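Local coordinates for ferritin (Mycoplasma penetrans, PDB 7DIE), which takes up ferrous iron through its B-channels and binds iron at atypical ferroxidase centres within a 24-subunit ferritin shell, at the interface of chains A and B. Residues are numbered along the deposited sequence; one frame, centred on the assembly and turned at random. Chains: chain A/B, Ferritin.

The interface of chains A and B. Residues chain A 20, 24, 28, 31, 57, 61; chain B 20, 24, 28, 31, 57, 61.
All twelve residues have helical backbone torsions and lie on helices 10-39 and 43-70 of each subunit, so that two pairs of helices from the ferritin four-helix bundle face each other across a two-fold axis. This matches the dimer contact typical of ferritin shells, here within a 24-subunit assembly. The axis passes between A:Gln57 and B:Gln57, which bury more surface than the other residues of the patch. In both, CG lies anti to the carbonyl carbon and the chain runs extended beyond CG, carrying the amides tip to tip until they stack with planes 28° apart. The overlap is a van der Waals stack, not a hydrogen bond: CB of A:Gln57 lies 3.9 Å from CD of B:Gln57, and within this patch no nitrogen or oxygen of one chain comes within bonding reach of the other. Water joins them instead. NE2 of A:Gln57 donates to water 3 at 3.1 Å (153° at H), and the same water lies 2.7 Å from the backbone O of B:Gln57; water 2 forms the twin bridge. The side-chain amide of each subunit is thereby linked to the partner's helix backbone, which should restrain rotation of the amide. A:Met61, bent at chi3, brings its methyl CE obliquely to 3.6 Å from NE2 of B:Gln57, while its CG covers one face of A:Tyr20, offset toward the ring's rim. A:Tyr20, with CG anti to the backbone N (chi1 -177°), crosses B:Phe31 at about a right angle and directs its phenol OH to CD2 of that ring, 3.4 Å away. Farther along the axis, at the end away from the Gln57 pair, A:Leu24 and B:Asn28 meet tip to tip, methyl CD2 lying 3.3 Å from the amide OD1, a packing contact. ND2 of each Asn28 turns instead to the shared water 1, with A:Asn28 ND2 at 3.1 Å, so one water ties the two carboxamides together across the axis.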
# COMPACT_ATOMS: atom_id res chain seq x y z
N TYR A 20 32.71 -13.63 36.68
CA TYR A 20 31.27 -13.90 36.64
C TYR A 20 30.66 -13.75 38.03
O TYR A 20 29.61 -13.11 38.20
CB TYR A 20 31.01 -15.31 36.09
CG TYR A 20 29.53 -15.67 35.95
CD1 TYR A 20 28.77 -16.02 37.05
CD2 TYR A 20 28.92 -15.69 34.70
CE1 TYR A 20 27.42 -16.34 36.93
CE2 TYR A 20 27.56 -16.03 34.56
CZ TYR A 20 26.82 -16.36 35.69
OH TYR A 20 25.48 -16.69 35.59
N LEU A 24 27.76 -11.14 39.21
CA LEU A 24 26.57 -11.64 39.89
C LEU A 24 26.46 -11.06 41.29
O LEU A 24 25.35 -10.80 41.78
CB LEU A 24 26.60 -13.18 39.94
CG LEU A 24 25.49 -13.88 40.72
CD1 LEU A 24 24.10 -13.46 40.20
CD2 LEU A 24 25.68 -15.42 40.64
N ASN A 28 23.15 -9.25 42.45
CA ASN A 28 22.51 -9.59 43.71
C ASN A 28 22.40 -8.38 44.63
O ASN A 28 21.36 -8.18 45.27
CB ASN A 28 23.30 -10.71 44.41
CG ASN A 28 23.05 -12.06 43.78
OD1 ASN A 28 22.00 -12.27 43.17
ND2 ASN A 28 23.99 -13.00 43.95
N PHE A 31 19.64 -5.92 43.17
CA PHE A 31 18.26 -6.31 43.43
C PHE A 31 17.90 -6.09 44.89
O PHE A 31 16.78 -5.69 45.22
CB PHE A 31 18.03 -7.76 42.99
CG PHE A 31 18.06 -7.95 41.50
CD1 PHE A 31 17.24 -7.19 40.67
CD2 PHE A 31 18.93 -8.86 40.92
CE1 PHE A 31 17.26 -7.35 39.29
CE2 PHE A 31 18.97 -9.02 39.54
CZ PHE A 31 18.13 -8.26 38.72
N GLN A 57 22.81 -9.36 34.37
CA GLN A 57 22.43 -10.70 33.93
C GLN A 57 22.48 -10.82 32.42
O GLN A 57 23.09 -11.75 31.87
CB GLN A 57 21.02 -11.04 34.41
CG GLN A 57 20.80 -11.04 35.92
CD GLN A 57 19.32 -11.10 36.25
OE1 GLN A 57 18.50 -10.54 35.53
NE2 GLN A 57 18.97 -11.80 37.32
N MET A 61 26.93 -11.35 32.58
CA MET A 61 26.99 -12.78 32.89
C MET A 61 26.75 -13.63 31.65
O MET A 61 27.38 -14.68 31.48
CB MET A 61 25.96 -13.09 33.98
CG MET A 61 26.30 -12.44 35.31
SD MET A 61 24.90 -12.10 36.40
CE MET A 61 24.13 -13.68 36.41
N TYR B 20 13.14 -16.79 46.42
CA TYR B 20 14.00 -16.15 45.42
C TYR B 20 15.39 -16.79 45.41
O TYR B 20 15.94 -17.09 44.34
CB TYR B 20 14.09 -14.64 45.71
CG TYR B 20 14.94 -13.84 44.71
CD1 TYR B 20 16.33 -13.91 44.74
CD2 TYR B 20 14.35 -13.00 43.77
CE1 TYR B 20 17.11 -13.20 43.84
CE2 TYR B 20 15.13 -12.26 42.88
CZ TYR B 20 16.51 -12.36 42.92
OH TYR B 20 17.30 -11.65 42.04
N LEU B 24 17.26 -18.65 42.30
CA LEU B 24 18.61 -18.26 41.91
C LEU B 24 19.57 -19.42 42.05
O LEU B 24 20.51 -19.55 41.26
CB LEU B 24 19.08 -17.08 42.77
CG LEU B 24 20.53 -16.62 42.57
CD1 LEU B 24 20.84 -16.26 41.10
CD2 LEU B 24 20.80 -15.44 43.47
N ASN B 28 21.84 -20.54 39.02
CA ASN B 28 23.28 -20.75 39.18
C ASN B 28 23.70 -22.16 38.80
O ASN B 28 24.71 -22.36 38.11
CB ASN B 28 23.69 -20.43 40.63
CG ASN B 28 23.78 -18.94 40.88
OD1 ASN B 28 23.98 -18.18 39.94
ND2 ASN B 28 23.62 -18.51 42.13
N PHE B 31 23.45 -22.58 34.89
CA PHE B 31 24.54 -21.99 34.12
C PHE B 31 25.81 -22.82 34.27
O PHE B 31 26.55 -23.03 33.30
CB PHE B 31 24.74 -20.53 34.55
CG PHE B 31 23.63 -19.62 34.10
CD1 PHE B 31 23.27 -19.56 32.75
CD2 PHE B 31 22.94 -18.83 35.01
CE1 PHE B 31 22.25 -18.73 32.32
CE2 PHE B 31 21.92 -17.99 34.60
CZ PHE B 31 21.57 -17.94 33.24
N GLN B 57 15.83 -16.22 35.74
CA GLN B 57 16.09 -14.79 35.95
C GLN B 57 14.93 -13.92 35.50
O GLN B 57 14.48 -13.02 36.22
CB GLN B 57 17.34 -14.37 35.18
CG GLN B 57 18.61 -14.99 35.65
CD GLN B 57 19.73 -14.74 34.65
OE1 GLN B 57 19.49 -14.59 33.45
NE2 GLN B 57 20.95 -14.68 35.14
N MET B 61 12.64 -14.88 39.22
CA MET B 61 13.25 -13.90 40.11
C MET B 61 12.67 -12.50 39.88
O MET B 61 12.43 -11.76 40.84
CB MET B 61 14.77 -13.91 39.90
CG MET B 61 15.43 -15.22 40.38
SD MET B 61 17.02 -15.60 39.57
CE MET B 61 17.87 -14.10 39.92
O HOH W 1 24.35 -16.11 44.05
O HOH W 2 22.68 -14.45 32.67
O HOH W 3 15.93 -11.22 37.59